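Local coordinates for mandelate racemase / muconate lactonizing enzyme family protein (PDB 4DXK) that probably acts as a metal-dependent lyase or isomerase of the enolase superfamily, mandelate racemase subgroup, built around an alpha/beta barrel that holds a sodium ion, at residues 239-244 / 254-259; 186-191 / 219-224. All coordinates share one frame; numbering follows the deposited sequence.

Interaction 1: 239-244 / 254-259; sequences FWHEDP and TRYAAV. With NA (sodium ion), chain C.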
ATOM      1  N   PHE A 239      -8.181 -27.486 -11.829  1.00 10.87           N
ATOM      2  CA  PHE A 239      -6.756 -27.248 -12.025  1.00 10.22           C
ATOM      3  C   PHE A 239      -6.443 -25.777 -12.282  1.00  9.86           C
ATOM      4  O   PHE A 239      -5.488 -25.229 -11.731  1.00 10.79           O
ATOM      5  CB  PHE A 239      -6.258 -28.103 -13.187  1.00 11.06           C
ATOM      6  CG  PHE A 239      -4.769 -28.092 -13.359  1.00 11.38           C
ATOM      7  CD1 PHE A 239      -3.946 -28.720 -12.436  1.00 12.76           C
ATOM      8  CD2 PHE A 239      -4.189 -27.456 -14.448  1.00 13.09           C
ATOM      9  CE1 PHE A 239      -2.565 -28.725 -12.596  1.00 12.96           C
ATOM     10  CE2 PHE A 239      -2.812 -27.464 -14.622  1.00 13.97           C
ATOM     11  CZ  PHE A 239      -1.999 -28.091 -13.689  1.00 13.36           C
ATOM     12  N   TRP A 240      -7.242 -25.146 -13.138  1.00  9.07           N
ATOM     13  CA  TRP A 240      -7.134 -23.707 -13.356  1.00  8.20           C
ATOM     14  C   TRP A 240      -8.474 -23.138 -13.776  1.00  8.33           C
ATOM     15  O   TRP A 240      -9.338 -23.880 -14.254  1.00  9.02           O
ATOM     16  CB  TRP A 240      -5.994 -23.362 -14.323  1.00  9.20           C
ATOM     17  CG  TRP A 240      -6.172 -23.532 -15.822  1.00  8.79           C
ATOM     18  CD1 TRP A 240      -7.253 -23.191 -16.604  1.00  9.29           C
ATOM     19  CD2 TRP A 240      -5.161 -23.997 -16.724  1.00  8.94           C
ATOM     20  NE1 TRP A 240      -6.966 -23.433 -17.936  1.00 10.11           N
ATOM     21  CE2 TRP A 240      -5.686 -23.916 -18.029  1.00  9.10           C
ATOM     22  CE3 TRP A 240      -3.862 -24.483 -16.548  1.00  9.74           C
ATOM     23  CZ2 TRP A 240      -4.955 -24.323 -19.154  1.00 10.21           C
ATOM     24  CZ3 TRP A 240      -3.134 -24.856 -17.664  1.00  9.42           C
ATOM     25  CH2 TRP A 240      -3.684 -24.779 -18.947  1.00 10.13           C
ATOM     26  N   HIS A 241      -8.647 -21.835 -13.573  1.00  8.58           N
ATOM     27  CA  HIS A 241      -9.851 -21.116 -13.976  1.00  8.16           C
ATOM     28  C   HIS A 241      -9.427 -20.068 -14.978  1.00  8.19           C
ATOM     29  O   HIS A 241      -8.794 -19.061 -14.621  1.00  8.37           O
ATOM     30  CB  HIS A 241     -10.541 -20.473 -12.772  1.00  9.53           C
ATOM     31  CG  HIS A 241     -11.160 -21.467 -11.839  1.00  8.11           C
ATOM     32  ND1 HIS A 241     -11.756 -21.102 -10.649  1.00  9.11           N
ATOM     33  CD2 HIS A 241     -11.281 -22.813 -11.918  1.00  9.32           C
ATOM     34  CE1 HIS A 241     -12.210 -22.181 -10.034  1.00 10.02           C
ATOM     35  NE2 HIS A 241     -11.928 -23.234 -10.781  1.00  9.90           N
ATOM     36  N   GLU A 242      -9.748 -20.324 -16.241  1.00  8.09           N
ATOM     37  CA  GLU A 242      -9.220 -19.543 -17.352  1.00  7.95           C
ATOM     38  C   GLU A 242     -10.187 -18.445 -17.766  1.00  8.11           C
ATOM     39  O   GLU A 242     -11.380 -18.696 -17.992  1.00  8.97           O
ATOM     40  CB  GLU A 242      -8.940 -20.476 -18.528  1.00  9.10           C
ATOM     41  CG  GLU A 242      -8.316 -19.806 -19.750  1.00  9.71           C
ATOM     42  CD  GLU A 242      -7.915 -20.817 -20.808  1.00 13.74           C
ATOM     43  OE1 GLU A 242      -7.751 -22.010 -20.481  1.00 11.01           O
ATOM     44  OE2 GLU A 242      -7.783 -20.432 -21.992  1.00 21.01           O
ATOM     45  N   ASP A 243      -9.662 -17.229 -17.871  1.00  8.09           N
ATOM     46  CA  ASP A 243     -10.437 -16.067 -18.301  1.00  8.67           C
ATOM     47  C   ASP A 243     -11.790 -15.977 -17.588  1.00  8.73           C
ATOM     48  O   ASP A 243     -12.838 -15.905 -18.229  1.00  8.90           O
ATOM     49  CB  ASP A 243     -10.576 -16.071 -19.826  1.00  9.37           C
ATOM     50  CG  ASP A 243      -9.265 -15.785 -20.520  1.00 10.99           C
ATOM     51  OD1 ASP A 243      -8.446 -15.076 -19.922  1.00 11.61           O
ATOM     52  OD2 ASP A 243      -9.050 -16.262 -21.649  1.00 12.65           O
ATOM     53  N   PRO A 244     -11.768 -15.951 -16.247  1.00  8.25           N
ATOM     54  CA  PRO A 244     -13.036 -15.933 -15.510  1.00  8.33           C
ATOM     55  C   PRO A 244     -13.845 -14.655 -15.710  1.00  9.10           C
ATOM     56  O   PRO A 244     -15.071 -14.681 -15.555  1.00  9.56           O
ATOM     57  CB  PRO A 244     -12.589 -16.047 -14.052  1.00  9.10           C
ATOM     58  CG  PRO A 244     -11.177 -15.503 -14.044  1.00  9.82           C
ATOM     59  CD  PRO A 244     -10.603 -15.977 -15.339  1.00  9.04           C
ATOM     60  N   THR A 254      -7.559  -9.377  -8.483  1.00 10.30           N
ATOM     61  CA  THR A 254      -7.122  -9.583  -7.101  1.00 11.90           C
ATOM     62  C   THR A 254      -8.260 -10.098  -6.224  1.00 13.62           C
ATOM     63  O   THR A 254      -8.075 -10.970  -5.369  1.00 16.30           O
ATOM     64  CB  THR A 254      -6.494  -8.315  -6.496  1.00 15.92           C
ATOM     65  OG1 THR A 254      -7.498  -7.309  -6.325  1.00 18.38           O
ATOM     66  CG2 THR A 254      -5.405  -7.794  -7.412  1.00 16.36           C
ATOM     67  N   ARG A 255      -9.455  -9.586  -6.451  1.00 12.03           N
ATOM     68  CA  ARG A 255     -10.585 -10.060  -5.677  1.00 14.18           C
ATOM     69  C   ARG A 255     -10.990 -11.469  -6.055  1.00 14.43           C
ATOM     70  O   ARG A 255     -11.391 -12.256  -5.195  1.00 15.82           O
ATOM     71  CB  ARG A 255     -11.748  -9.117  -5.837  1.00 16.52           C
ATOM     72  CG  ARG A 255     -11.418  -7.780  -5.233  1.00 23.93           C
ATOM     73  CD  ARG A 255     -12.561  -6.856  -5.344  1.00 20.05           C
ATOM     74  NE  ARG A 255     -13.742  -7.362  -4.656  1.00 15.58           N
ATOM     75  CZ  ARG A 255     -14.892  -6.703  -4.658  1.00 14.81           C
ATOM     76  NH1 ARG A 255     -14.971  -5.557  -5.314  1.00 13.55           N
ATOM     77  NH2 ARG A 255     -15.950  -7.190  -4.023  1.00 16.92           N
ATOM     78  N   TYR A 256     -10.876 -11.794  -7.339  1.00 10.90           N
ATOM     79  CA  TYR A 256     -11.181 -13.139  -7.789  1.00 11.17           C
ATOM     80  C   TYR A 256     -10.212 -14.132  -7.153  1.00 10.26           C
ATOM     81  O   TYR A 256     -10.622 -15.179  -6.644  1.00 11.31           O
ATOM     82  CB  TYR A 256     -11.106 -13.213  -9.313  1.00  9.01           C
ATOM     83  CG  TYR A 256     -11.514 -14.569  -9.834  1.00  8.81           C
ATOM     84  CD1 TYR A 256     -12.842 -14.859 -10.103  1.00  9.25           C
ATOM     85  CD2 TYR A 256     -10.572 -15.568 -10.031  1.00  9.42           C
ATOM     86  CE1 TYR A 256     -13.224 -16.113 -10.561  1.00  9.42           C
ATOM     87  CE2 TYR A 256     -10.944 -16.826 -10.486  1.00  9.58           C
ATOM     88  CZ  TYR A 256     -12.268 -17.089 -10.760  1.00  8.02           C
ATOM     89  OH  TYR A 256     -12.634 -18.337 -11.211  1.00  9.28           O
ATOM     90  N   ALA A 257      -8.927 -13.811  -7.181  1.00 11.09           N
ATOM     91  CA  ALA A 257      -7.914 -14.709  -6.631  1.00 12.18           C
ATOM     92  C   ALA A 257      -8.101 -14.923  -5.129  1.00 16.38           C
ATOM     93  O   ALA A 257      -7.710 -15.964  -4.595  1.00 17.22           O
ATOM     94  CB  ALA A 257      -6.518 -14.177  -6.923  1.00 13.47           C
ATOM     95  N   ALA A 258      -8.715 -13.953  -4.460  1.00 15.57           N
ATOM     96  CA  ALA A 258      -8.949 -14.034  -3.020  1.00 18.53           C
ATOM     97  C   ALA A 258      -9.922 -15.147  -2.645  1.00 19.19           C
ATOM     98  O   ALA A 258      -9.890 -15.646  -1.514  1.00 22.82           O
ATOM     99  CB  ALA A 258      -9.447 -12.699  -2.490  1.00 22.52           C
ATOM    100  N   VAL A 259     -10.797 -15.525  -3.571  1.00 13.66           N
ATOM    101  CA  VAL A 259     -11.784 -16.557  -3.276  1.00 13.79           C
ATOM    102  C   VAL A 259     -11.663 -17.814  -4.140  1.00 13.32           C
ATOM    103  O   VAL A 259     -12.287 -18.826  -3.838  1.00 14.62           O
ATOM    104  CB  VAL A 259     -13.229 -16.027  -3.388  1.00 16.92           C
ATOM    105  CG1 VAL A 259     -13.441 -14.840  -2.464  1.00 22.49           C
ATOM    106  CG2 VAL A 259     -13.559 -15.653  -4.823  1.00 18.85           C
TER
HETATM  107 NA    NA C 502      -9.170 -20.209 -23.836  1.00 12.83          NA
HETATM  108  O   HOH W   1     -10.167 -18.307 -22.942  1.00 23.75           O
HETATM  109  O   HOH W   2     -10.541 -19.890 -25.726  1.00 23.27           O
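Y256 reaches from helix 253-259 to strand 240-242 and meets H241 with its hydroxyl and P244 with its ring. The two elements belong to one beta-alpha-beta unit of the barrel. The tight part is small and buried. P244 CB sits over one face of the phenol ring, nearer the rim than the middle, 3.5 Å from Y256 CZ; this is a CH-pi contact, with CB 28° off the ring normal. CG of the same proline also lies against the ring. The tyrosine gets there because its CG is anti to the backbone N (chi1 -176°), which carries the ring off the helix toward the strand. Its OH then comes in at the imidazole edge, near the ring plane, and shares a hydrogen bond of 3.0 Å with H241 ND1, bent at 132°. The far nitrogen, H241 NE2, is bonded to T238 OG1. On the helix's outer side the fit ends: A258 is exposed to solvent, and R255, just before Y256, bonds through NH1 to the backbone O of A285 of a second subunit.

Next to H241 along the strand, E242 points the other way, into the barrel. E242 OE2 binds the sodium at 2.3 Å, while W240 NE1 donates to E242 OE1 at 3.0 Å, on the anti side of the carboxylate, and K172 makes a salt bridge to the same oxygen. D243 OD2 accepts a 2.7 Å bond from a water on the metal. With a hydroxyl at each of its two nitrogens, and hydroxyls able to give or accept, the H241 ring could be accommodated in either neutral tautomer.

Interaction 2: 186-191 / 219-224; sequences QYISMP and SMWQLL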
ATOM      1  N   GLN A 186     -24.112 -11.431 -16.093  1.00 10.44           N
ATOM      2  CA  GLN A 186     -24.390 -10.626 -14.904  1.00 10.46           C
ATOM      3  C   GLN A 186     -24.836 -11.467 -13.717  1.00 10.62           C
ATOM      4  O   GLN A 186     -24.730 -11.035 -12.566  1.00 11.05           O
ATOM      5  CB  GLN A 186     -25.446  -9.553 -15.185  1.00 13.26           C
ATOM      6  CG  GLN A 186     -24.966  -8.409 -16.091  1.00 13.43           C
ATOM      7  CD  GLN A 186     -23.991  -7.400 -15.419  1.00 12.54           C
ATOM      8  OE1 GLN A 186     -23.867  -7.320 -14.182  1.00 14.37           O
ATOM      9  NE2 GLN A 186     -23.305  -6.622 -16.249  1.00 14.05           N
ATOM     10  N   TYR A 187     -25.342 -12.669 -13.998  1.00 10.60           N
ATOM     11  CA  TYR A 187     -26.094 -13.440 -13.009  1.00 11.53           C
ATOM     12  C   TYR A 187     -26.137 -14.916 -13.381  1.00 11.34           C
ATOM     13  O   TYR A 187     -26.229 -15.262 -14.559  1.00 11.99           O
ATOM     14  CB  TYR A 187     -27.532 -12.898 -12.926  1.00 11.45           C
ATOM     15  CG  TYR A 187     -28.474 -13.751 -12.101  1.00 10.65           C
ATOM     16  CD1 TYR A 187     -28.425 -13.734 -10.713  1.00 11.71           C
ATOM     17  CD2 TYR A 187     -29.413 -14.564 -12.715  1.00 13.02           C
ATOM     18  CE1 TYR A 187     -29.271 -14.520  -9.955  1.00 12.02           C
ATOM     19  CE2 TYR A 187     -30.267 -15.355 -11.970  1.00 13.31           C
ATOM     20  CZ  TYR A 187     -30.200 -15.327 -10.590  1.00 11.60           C
ATOM     21  OH  TYR A 187     -31.057 -16.108  -9.852  1.00 13.11           O
ATOM     22  N   ILE A 188     -26.077 -15.786 -12.377  1.00 11.63           N
ATOM     23  CA  ILE A 188     -26.359 -17.202 -12.584  1.00 11.24           C
ATOM     24  C   ILE A 188     -27.264 -17.683 -11.458  1.00 12.33           C
ATOM     25  O   ILE A 188     -26.986 -17.455 -10.280  1.00 12.74           O
ATOM     26  CB  ILE A 188     -25.062 -18.057 -12.712  1.00 11.14           C
ATOM     27  CG1 ILE A 188     -25.395 -19.483 -13.148  1.00 11.94           C
ATOM     28  CG2 ILE A 188     -24.246 -18.050 -11.426  1.00 13.57           C
ATOM     29  CD1 ILE A 188     -24.168 -20.300 -13.512  1.00 12.40           C
ATOM     30  N   SER A 189     -28.377 -18.305 -11.827  1.00 12.50           N
ATOM     31  CA  SER A 189     -29.282 -18.841 -10.824  1.00 12.84           C
ATOM     32  C   SER A 189     -28.621 -20.054 -10.205  1.00 13.00           C
ATOM     33  O   SER A 189     -27.799 -20.715 -10.843  1.00 13.95           O
ATOM     34  CB  SER A 189     -30.614 -19.251 -11.451  1.00 14.26           C
ATOM     35  OG  SER A 189     -30.474 -20.438 -12.218  1.00 15.09           O
ATOM     36  N   MET A 190     -28.967 -20.354  -8.959  0.63 13.67           N
ATOM     37  CA  MET A 190     -28.410 -21.530  -8.310  0.63 14.17           C
ATOM     38  C   MET A 190     -28.766 -22.841  -9.024  0.63 13.94           C
ATOM     39  O   MET A 190     -27.913 -23.721  -9.130  0.63 13.73           O
ATOM     40  CB  MET A 190     -28.741 -21.563  -6.816  0.63 14.24           C
ATOM     41  CG  MET A 190     -27.960 -20.492  -6.047  0.63 15.93           C
ATOM     42  SD  MET A 190     -28.130 -20.566  -4.255  0.63 23.94           S
ATOM     43  CE  MET A 190     -29.821 -20.003  -4.063  0.63 14.99           C
ATOM     44  N   PRO A 191     -30.005 -22.974  -9.537  1.00 14.10           N
ATOM     45  CA  PRO A 191     -30.262 -24.192 -10.322  1.00 15.50           C
ATOM     46  C   PRO A 191     -29.390 -24.287 -11.583  1.00 14.58           C
ATOM     47  O   PRO A 191     -28.930 -25.384 -11.904  1.00 16.85           O
ATOM     48  CB  PRO A 191     -31.740 -24.062 -10.701  1.00 17.55           C
ATOM     49  CG  PRO A 191     -32.331 -23.257  -9.593  1.00 15.88           C
ATOM     50  CD  PRO A 191     -31.261 -22.247  -9.255  1.00 16.49           C
ATOM     51  N   SER A 219     -14.052 -15.403 -20.698  1.00  8.90           N
ATOM     52  CA  SER A 219     -14.244 -14.006 -20.285  1.00  8.93           C
ATOM     53  C   SER A 219     -15.698 -13.552 -20.295  1.00 10.23           C
ATOM     54  O   SER A 219     -15.976 -12.370 -20.491  1.00 11.45           O
ATOM     55  CB  SER A 219     -13.394 -13.049 -21.129  1.00 10.63           C
ATOM     56  OG  SER A 219     -12.027 -13.218 -20.783  1.00 13.25           O
ATOM     57  N   MET A 220     -16.616 -14.481 -20.054  0.55  9.32           N
ATOM     58  CA  MET A 220     -18.035 -14.181 -20.229  0.55 10.06           C
ATOM     59  C   MET A 220     -18.764 -13.661 -18.990  0.55  9.86           C
ATOM     60  O   MET A 220     -19.923 -13.266 -19.085  0.55 14.62           O
ATOM     61  CB  MET A 220     -18.761 -15.399 -20.797  0.55 11.25           C
ATOM     62  CG  MET A 220     -18.150 -15.888 -22.103  0.55 14.00           C
ATOM     63  SD  MET A 220     -19.018 -17.279 -22.838  0.55 17.94           S
ATOM     64  CE  MET A 220     -20.600 -16.524 -23.179  0.55 16.94           C
ATOM     65  N   TRP A 221     -18.094 -13.633 -17.841  1.00  8.83           N
ATOM     66  CA  TRP A 221     -18.746 -13.275 -16.579  1.00  8.97           C
ATOM     67  C   TRP A 221     -18.275 -11.955 -15.998  1.00  8.21           C
ATOM     68  O   TRP A 221     -17.103 -11.587 -16.128  1.00  8.82           O
ATOM     69  CB  TRP A 221     -18.505 -14.382 -15.548  1.00  9.46           C
ATOM     70  CG  TRP A 221     -19.161 -15.653 -15.944  1.00  8.77           C
ATOM     71  CD1 TRP A 221     -18.592 -16.709 -16.592  1.00  8.99           C
ATOM     72  CD2 TRP A 221     -20.535 -15.983 -15.763  1.00  9.15           C
ATOM     73  NE1 TRP A 221     -19.534 -17.697 -16.810  1.00 10.07           N
ATOM     74  CE2 TRP A 221     -20.738 -17.262 -16.316  1.00  9.77           C
ATOM     75  CE3 TRP A 221     -21.623 -15.311 -15.200  1.00 11.03           C
ATOM     76  CZ2 TRP A 221     -21.981 -17.892 -16.296  1.00 10.35           C
ATOM     77  CZ3 TRP A 221     -22.851 -15.933 -15.188  1.00 10.32           C
ATOM     78  CH2 TRP A 221     -23.023 -17.208 -15.737  1.00 10.91           C
ATOM     79  N   GLN A 222     -19.195 -11.251 -15.339  1.00  8.53           N
ATOM     80  CA  GLN A 222     -18.845 -10.140 -14.469  1.00  8.73           C
ATOM     81  C   GLN A 222     -18.251 -10.668 -13.157  1.00  8.18           C
ATOM     82  O   GLN A 222     -18.273 -11.873 -12.899  1.00  8.69           O
ATOM     83  CB  GLN A 222     -20.058  -9.236 -14.226  1.00  8.67           C
ATOM     84  CG  GLN A 222     -20.625  -8.643 -15.512  1.00  8.86           C
ATOM     85  CD  GLN A 222     -19.616  -7.773 -16.216  1.00  9.10           C
ATOM     86  OE1 GLN A 222     -19.117  -6.803 -15.646  1.00 10.87           O
ATOM     87  NE2 GLN A 222     -19.286  -8.121 -17.452  1.00 11.41           N
ATOM     88  N   LEU A 223     -17.717  -9.777 -12.329  1.00  7.76           N
ATOM     89  CA  LEU A 223     -16.914 -10.198 -11.176  1.00  8.36           C
ATOM     90  C   LEU A 223     -17.682 -10.996 -10.137  1.00  8.45           C
ATOM     91  O   LEU A 223     -17.195 -12.029  -9.663  1.00  9.21           O
ATOM     92  CB  LEU A 223     -16.241  -9.000 -10.514  1.00  9.51           C
ATOM     93  CG  LEU A 223     -15.407  -9.342  -9.277  1.00  8.71           C
ATOM     94  CD1 LEU A 223     -14.216 -10.216  -9.633  1.00 10.07           C
ATOM     95  CD2 LEU A 223     -14.941  -8.072  -8.580  1.00 12.93           C
ATOM     96  N   LEU A 224     -18.859 -10.517  -9.761  1.00  8.66           N
ATOM     97  CA  LEU A 224     -19.594 -11.189  -8.691  1.00  8.65           C
ATOM     98  C   LEU A 224     -20.031 -12.625  -9.035  1.00  9.11           C
ATOM     99  O   LEU A 224     -19.753 -13.545  -8.275  1.00 10.25           O
ATOM    100  CB  LEU A 224     -20.756 -10.340  -8.171  1.00  9.58           C
ATOM    101  CG  LEU A 224     -20.365  -8.956  -7.642  1.00  9.17           C
ATOM    102  CD1 LEU A 224     -21.605  -8.267  -7.103  1.00 10.92           C
ATOM    103  CD2 LEU A 224     -19.286  -9.033  -6.570  1.00 11.52           C
TER
HETATM  104  O   HOH W   3     -21.126  -4.918 -14.975  1.00 11.59           O
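Q222 and Q186 lie against each other where two loops of the modified TIM barrel, (beta/alpha)7beta, meet, one leading into helix 190-207 and the other into helix 223-232. Q222 is the N-cap residue of the latter helix. Close by, W221 pushes the far edge of its indole at the opposite loop: W221 CZ3 comes 3.5 Å from Y187 O, which lies near the ring plane, and W221 CH2 is 3.7 Å from I188 CB, set obliquely to the ring. Y187 O is also bonded by T183 OG1, and Y187 itself reaches D212 of a second subunit through its hydroxyl.

Following Q222 outward, CB is directed at the other loop. Q222 CG does the touching, 3.4 Å from Q186 NE2 and 3.6 Å from Q186 CD; Q222 CD is farther, 3.9 Å from Q186 NE2. A bend at chi2 (-62°) sets CD of Q222 farther from Q186 than CG is; the two side chains cross at a slant, their amide planes 23° apart, with no direct hydrogen bond between them. H312 of the second subunit also packs on Q222. A single water ties the tips together, accepting from Q186 NE2 at 3.0 Å and donating to Q222 OE1 at 2.8 Å.

Overall arrangement
The two contacts follow one another along the chain, with centres 14 Å apart: helix 223-232, begun in interaction 2, leads into strand 240-242 of interaction 1. They also touch directly. S219 N lies 2.8 Å from D243 O, a probable hydrogen bond, and W221 CB packs 3.4 Å from P244 O. The residues just past E242 thus rest against segment 219-224. E242 is one of three glutamates on the sodium, with E216 and E268, at or just beyond the C-terminal ends of successive strands of the barrel. Interaction 2 stands farther out, the W221 side chain about 12 Å from the metal, and borders a second subunit.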